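Local structure of gamma-glutamyltranspeptidase (Streptomyces lincolnensis, 6J3A) at residues P291-Y296 and V517-R522. The protein is an LmbA-like gamma-glutamyltranspeptidase homologue of the Ntn-hydrolase clan, probably an enzyme that cleaves or transfers gamma-glutamyl or related groups. Sequence-based numbering, arbitrary orientation.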
loop_
_atom_site.group_PDB
_atom_site.type_symbol
_atom_site.label_atom_id
_atom_site.label_comp_id
_atom_site.label_asym_id
_atom_site.label_seq_id
_atom_site.Cartn_x
_atom_site.Cartn_y
_atom_site.Cartn_z
ATOM N N PRO A 291 -36.344 -2.891 6.980
ATOM C CA PRO A 291 -35.849 -4.006 6.166
ATOM C C PRO A 291 -35.523 -3.625 4.717
ATOM O O PRO A 291 -34.625 -4.219 4.124
ATOM C CB PRO A 291 -36.989 -5.031 6.231
ATOM C CG PRO A 291 -38.195 -4.290 6.708
ATOM C CD PRO A 291 -37.694 -3.142 7.522
ATOM N N GLU A 292 -36.225 -2.614 4.202
ATOM C CA GLU A 292 -36.180 -2.193 2.809
ATOM C C GLU A 292 -35.490 -0.842 2.669
ATOM O O GLU A 292 -36.143 0.206 2.690
ATOM C CB GLU A 292 -37.628 -2.108 2.329
ATOM C CG GLU A 292 -37.864 -1.677 0.891
ATOM C CD GLU A 292 -39.189 -2.202 0.344
ATOM O OE1 GLU A 292 -39.842 -1.460 -0.425
ATOM O OE2 GLU A 292 -39.588 -3.346 0.691
ATOM N N LEU A 293 -34.168 -0.866 2.517
ATOM C CA LEU A 293 -33.377 0.377 2.506
ATOM C C LEU A 293 -33.536 1.132 1.189
ATOM O O LEU A 293 -33.825 0.510 0.158
ATOM C CB LEU A 293 -31.893 0.091 2.751
ATOM C CG LEU A 293 -31.548 -0.490 4.123
ATOM C CD1 LEU A 293 -30.106 -0.980 4.155
ATOM C CD2 LEU A 293 -31.790 0.529 5.229
ATOM N N PRO A 294 -33.355 2.475 1.214
ATOM C CA PRO A 294 -33.282 3.185 -0.059
ATOM C C PRO A 294 -32.030 2.806 -0.851
ATOM O O PRO A 294 -31.150 2.090 -0.349
ATOM C CB PRO A 294 -33.244 4.668 0.345
ATOM C CG PRO A 294 -33.694 4.720 1.760
ATOM C CD PRO A 294 -33.316 3.403 2.361
ATOM N N GLU A 295 -31.994 3.276 -2.095
ATOM C CA GLU A 295 -30.866 3.082 -3.003
ATOM C C GLU A 295 -29.571 3.427 -2.284
ATOM O O GLU A 295 -29.448 4.511 -1.707
ATOM C CB GLU A 295 -31.033 4.000 -4.225
ATOM C CG GLU A 295 -29.834 4.080 -5.189
ATOM C CD GLU A 295 -30.010 3.315 -6.495
ATOM O OE1 GLU A 295 -29.127 3.473 -7.373
ATOM O OE2 GLU A 295 -31.004 2.555 -6.658
ATOM N N TYR A 296 -28.606 2.515 -2.328
ATOM C CA TYR A 296 -27.287 2.797 -1.774
ATOM C C TYR A 296 -26.688 4.085 -2.377
ATOM O O TYR A 296 -26.740 4.305 -3.584
ATOM C CB TYR A 296 -26.337 1.617 -1.995
ATOM C CG TYR A 296 -24.891 1.967 -1.708
ATOM C CD1 TYR A 296 -24.398 1.974 -0.402
ATOM C CD2 TYR A 296 -24.023 2.318 -2.744
ATOM C CE1 TYR A 296 -23.075 2.305 -0.136
ATOM C CE2 TYR A 296 -22.702 2.657 -2.493
ATOM C CZ TYR A 296 -22.226 2.651 -1.191
ATOM O OH TYR A 296 -20.907 2.998 -0.960
ATOM N N VAL A 517 -19.851 -2.107 2.591
ATOM C CA VAL A 517 -19.300 -3.451 2.357
ATOM C C VAL A 517 -20.406 -4.463 2.029
ATOM O O VAL A 517 -20.268 -5.272 1.123
ATOM C CB VAL A 517 -18.487 -3.982 3.561
ATOM C CG1 VAL A 517 -18.053 -5.429 3.326
ATOM C CG2 VAL A 517 -17.265 -3.111 3.829
ATOM N N ALA A 518 -21.498 -4.410 2.780
ATOM C CA ALA A 518 -22.604 -5.350 2.613
ATOM C C ALA A 518 -23.468 -5.051 1.390
ATOM O O ALA A 518 -24.061 -5.971 0.833
ATOM C CB ALA A 518 -23.459 -5.348 3.854
ATOM N N LEU A 519 -23.536 -3.780 0.987
ATOM C CA LEU A 519 -24.375 -3.350 -0.136
ATOM C C LEU A 519 -23.658 -3.213 -1.462
ATOM O O LEU A 519 -24.302 -3.312 -2.494
ATOM C CB LEU A 519 -25.076 -2.027 0.190
ATOM C CG LEU A 519 -26.069 -2.054 1.360
ATOM C CD1 LEU A 519 -26.746 -0.695 1.483
ATOM C CD2 LEU A 519 -27.118 -3.155 1.229
ATOM N N ARG A 520 -22.349 -2.981 -1.451
ATOM C CA ARG A 520 -21.596 -2.817 -2.700
ATOM C C ARG A 520 -21.318 -4.159 -3.369
ATOM O O ARG A 520 -21.120 -5.176 -2.703
ATOM C CB ARG A 520 -20.277 -2.069 -2.460
ATOM C CG ARG A 520 -20.446 -0.590 -2.139
ATOM C CD ARG A 520 -19.121 0.031 -1.725
ATOM N NE ARG A 520 -18.266 0.276 -2.887
ATOM C CZ ARG A 520 -18.234 1.404 -3.602
ATOM N NH1 ARG A 520 -19.004 2.456 -3.293
ATOM N NH2 ARG A 520 -17.408 1.489 -4.645
ATOM N N ALA A 521 -21.304 -4.148 -4.696
ATOM C CA ALA A 521 -20.945 -5.321 -5.481
ATOM C C ALA A 521 -19.498 -5.696 -5.222
ATOM O O ALA A 521 -18.629 -4.825 -5.162
ATOM C CB ALA A 521 -21.137 -5.040 -6.956
ATOM N N ARG A 522 -19.249 -6.993 -5.085
ATOM C CA ARG A 522 -17.897 -7.509 -4.851
ATOM C C ARG A 522 -16.970 -7.100 -5.993
ATOM O O ARG A 522 -17.408 -6.842 -7.118
ATOM C CB ARG A 522 -17.793 -9.046 -4.769
ATOM C CG ARG A 522 -18.974 -9.886 -4.327
ATOM C CD ARG A 522 -19.020 -10.153 -2.837
ATOM N NE ARG A 522 -19.987 -9.273 -2.169
ATOM C CZ ARG A 522 -20.607 -9.533 -1.017
ATOM N NH1 ARG A 522 -20.374 -10.666 -0.354
ATOM N NH2 ARG A 522 -21.461 -8.639 -0.514
#
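The C-terminal end of helix 506-519 meets the loop that joins helices 280-288 and 299-319, a surface contact in this Ntn-hydrolase fold, and Y296 of the loop spans it. Its phenol hydroxyl OH accepts a hydrogen bond from NH1 of R520, the first residue past the helix, at 3.1 Å and with an N-H...O angle of 161°. The hydroxyl lies at the edge of the guanidinium and almost in its plane, whereas the tyrosine ring is turned 78° from that plane. A bend at chi3 (77°) swings the guanidinium round to the hydroxyl, while CG and CD, placed by the earlier torsions, lie beside the phenol end: CG is 3.8 Å from CZ of Y296, and CD is 3.5 Å from OH. NE of the same guanidinium forms a salt bridge with OD2 of D528, so at least two of its nitrogens are engaged, which should limit its rotation.

Nearer the backbone of Y296, the contact becomes apolar. CG of Y296 stands anti to the backbone N, and the ring extends past L519, whose CD1 approaches CD1 of Y296 obliquely at 4.0 Å. The same leucine methyl touches CD1 of L293 at 4.3 Å, a looser contact, so L519 bridges two side chains of the loop.

Helix 299-319 backs this cluster: Y301 packs edge-to-face with Y296 and also touches L519, while L304 meets L293. W265 of strand 256-265 adjoins L293. R520 rests on A532 of helix 529-534, and both it and Y296 touch A535 just after that helix.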